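Local coordinates for tegumental protein 20.8 kDa (Clonorchis sinensis, PDB 5X2D) that probably binds calcium through its EF-hand region, the chain here being its dynein-light-chain-like domain, part of a tegumental-allergen-like protein, at residues N13-Q19 / N76-Q80. Sequence-based numbering, arbitrary orientation.
Sequences NMSLEDQ and NMSFQ
Gln19 lies over the Phe79 ring at the packed end of this contact. Its CG sits 3.6 Å from the centroid of the Phe79 ring, above the centre of one face, a CH-pi contact. The Gln19 amide plane is turned 45° from the ring, and Gln19 OE1 comes within 3.5 Å of Phe79 CE1. NE2 bonds weakly back to the carbonyl O of Met14. Met14 enters beside this pair. Its CG is anti to the backbone N (chi1 -172°) and the chain bends at chi3, bringing CE to 3.5 Å from Phe79 CB. Met14 CE also meets CB of Met77 at 3.8 Å. The Met14 sulfur stands oblique to the ring, a Met-aromatic contact.

The Asn13 end is looser and more exposed. Asn13 N donates to Ser78 O at 2.6 Å, but the return bond from Ser78 N to Asn13 O is weak at 3.4 Å. Their side chains share one face of the sheet. Ser15 then N-caps helix 16-29, its OG accepting from Asp18 N at 3.1 Å. Strand 7-13, outermost in the antiparallel sheet of this chain, thus leads through a short turn at Met14-Ser15 into helix 16-29, part of the dynein-light-chain-like domain.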
loop_
_atom_site.group_PDB
_atom_site.type_symbol
_atom_site.label_atom_id
_atom_site.label_comp_id
_atom_site.label_asym_id
_atom_site.label_seq_id
_atom_site.Cartn_x
_atom_site.Cartn_y
_atom_site.Cartn_z
ATOM N N ASN A 13 11.418 -5.074 7.993
ATOM C CA ASN A 13 12.797 -5.319 7.650
ATOM C C ASN A 13 13.569 -4.146 8.199
ATOM O O ASN A 13 13.747 -3.136 7.504
ATOM C CB ASN A 13 12.940 -5.468 6.139
ATOM C CG ASN A 13 14.286 -5.971 5.727
ATOM O OD1 ASN A 13 15.188 -6.138 6.556
ATOM N ND2 ASN A 13 14.434 -6.243 4.432
ATOM N N MET A 14 14.127 -4.328 9.390
ATOM C CA MET A 14 14.571 -3.189 10.166
ATOM C C MET A 14 15.099 -3.624 11.537
ATOM O O MET A 14 14.727 -4.688 12.058
ATOM C CB MET A 14 13.385 -2.213 10.302
ATOM C CG MET A 14 13.680 -0.867 10.921
ATOM S SD MET A 14 12.340 0.338 10.678
ATOM C CE MET A 14 11.983 0.188 8.925
ATOM N N SER A 15 15.960 -2.793 12.122
ATOM C CA SER A 15 16.443 -3.015 13.483
ATOM C C SER A 15 15.357 -2.567 14.431
ATOM O O SER A 15 14.497 -1.785 14.035
ATOM C CB SER A 15 17.750 -2.254 13.753
ATOM O OG SER A 15 17.563 -0.845 13.712
ATOM N N LEU A 16 15.376 -3.071 15.661
ATOM C CA LEU A 16 14.417 -2.606 16.665
ATOM C C LEU A 16 14.655 -1.146 16.947
ATOM O O LEU A 16 13.722 -0.395 17.227
ATOM C CB LEU A 16 14.517 -3.381 17.981
ATOM C CG LEU A 16 13.690 -4.648 18.130
ATOM C CD1 LEU A 16 14.094 -5.460 19.368
ATOM C CD2 LEU A 16 12.220 -4.253 18.203
ATOM N N GLU A 17 15.921 -0.756 16.887
ATOM C CA GLU A 17 16.295 0.616 17.161
ATOM C C GLU A 17 15.547 1.549 16.201
ATOM O O GLU A 17 14.911 2.514 16.624
ATOM C CB GLU A 17 17.818 0.787 17.045
ATOM C CG GLU A 17 18.316 2.174 17.390
ATOM C CD GLU A 17 19.828 2.269 17.390
ATOM O OE1 GLU A 17 20.490 1.386 16.801
ATOM O OE2 GLU A 17 20.354 3.219 18.007
ATOM N N ASP A 18 15.564 1.215 14.918
ATOM C CA ASP A 18 14.883 2.033 13.934
ATOM C C ASP A 18 13.374 1.870 13.991
ATOM O O ASP A 18 12.636 2.723 13.522
ATOM C CB ASP A 18 15.386 1.701 12.530
ATOM C CG ASP A 18 16.845 2.063 12.332
ATOM O OD1 ASP A 18 17.320 3.027 12.980
ATOM O OD2 ASP A 18 17.518 1.348 11.553
ATOM N N GLN A 19 12.904 0.774 14.551
ATOM C CA GLN A 19 11.471 0.596 14.689
ATOM C C GLN A 19 10.970 1.482 15.804
ATOM O O GLN A 19 9.915 2.118 15.706
ATOM C CB GLN A 19 11.109 -0.862 14.974
ATOM C CG GLN A 19 10.989 -1.706 13.727
ATOM C CD GLN A 19 10.815 -3.152 14.077
ATOM O OE1 GLN A 19 9.885 -3.495 14.802
ATOM N NE2 GLN A 19 11.722 -4.014 13.594
ATOM N N ASN A 76 14.138 -2.392 0.242
ATOM C CA ASN A 76 14.680 -1.553 1.303
ATOM C C ASN A 76 13.957 -1.722 2.626
ATOM O O ASN A 76 13.123 -2.627 2.770
ATOM C CB ASN A 76 14.703 -0.095 0.884
ATOM C CG ASN A 76 15.659 0.156 -0.282
ATOM O OD1 ASN A 76 16.818 -0.304 -0.281
ATOM N ND2 ASN A 76 15.181 0.895 -1.282
ATOM N N MET A 77 14.343 -0.918 3.617
ATOM C CA MET A 77 13.728 -1.020 4.933
ATOM C C MET A 77 12.239 -0.885 4.756
ATOM O O MET A 77 11.798 -0.119 3.910
ATOM C CB MET A 77 14.219 0.046 5.906
ATOM C CG MET A 77 15.661 0.390 5.832
ATOM S SD MET A 77 16.239 1.002 7.429
ATOM C CE MET A 77 17.170 2.427 6.824
ATOM N N SER A 78 11.490 -1.713 5.471
ATOM C CA SER A 78 10.063 -1.604 5.506
ATOM C C SER A 78 9.553 -2.017 6.867
ATOM O O SER A 78 9.981 -3.027 7.443
ATOM C CB SER A 78 9.423 -2.404 4.372
ATOM O OG SER A 78 9.644 -3.778 4.484
ATOM N N PHE A 79 8.634 -1.219 7.388
ATOM C CA PHE A 79 8.077 -1.451 8.706
ATOM C C PHE A 79 6.564 -1.356 8.588
ATOM O O PHE A 79 6.060 -0.447 7.927
ATOM C CB PHE A 79 8.642 -0.412 9.673
ATOM C CG PHE A 79 8.194 -0.563 11.089
ATOM C CD1 PHE A 79 7.766 -1.790 11.578
ATOM C CD2 PHE A 79 8.252 0.529 11.952
ATOM C CE1 PHE A 79 7.384 -1.924 12.910
ATOM C CE2 PHE A 79 7.877 0.412 13.275
ATOM C CZ PHE A 79 7.448 -0.826 13.764
ATOM N N GLN A 80 5.826 -2.293 9.176
ATOM C CA GLN A 80 4.368 -2.213 9.079
ATOM C C GLN A 80 3.736 -2.515 10.426
ATOM O O GLN A 80 3.886 -3.612 10.919
ATOM C CB GLN A 80 3.835 -3.175 8.008
ATOM C CG GLN A 80 4.352 -2.887 6.600
ATOM C CD GLN A 80 3.695 -3.742 5.539
ATOM O OE1 GLN A 80 2.738 -4.451 5.806
ATOM N NE2 GLN A 80 4.253 -3.732 4.343
#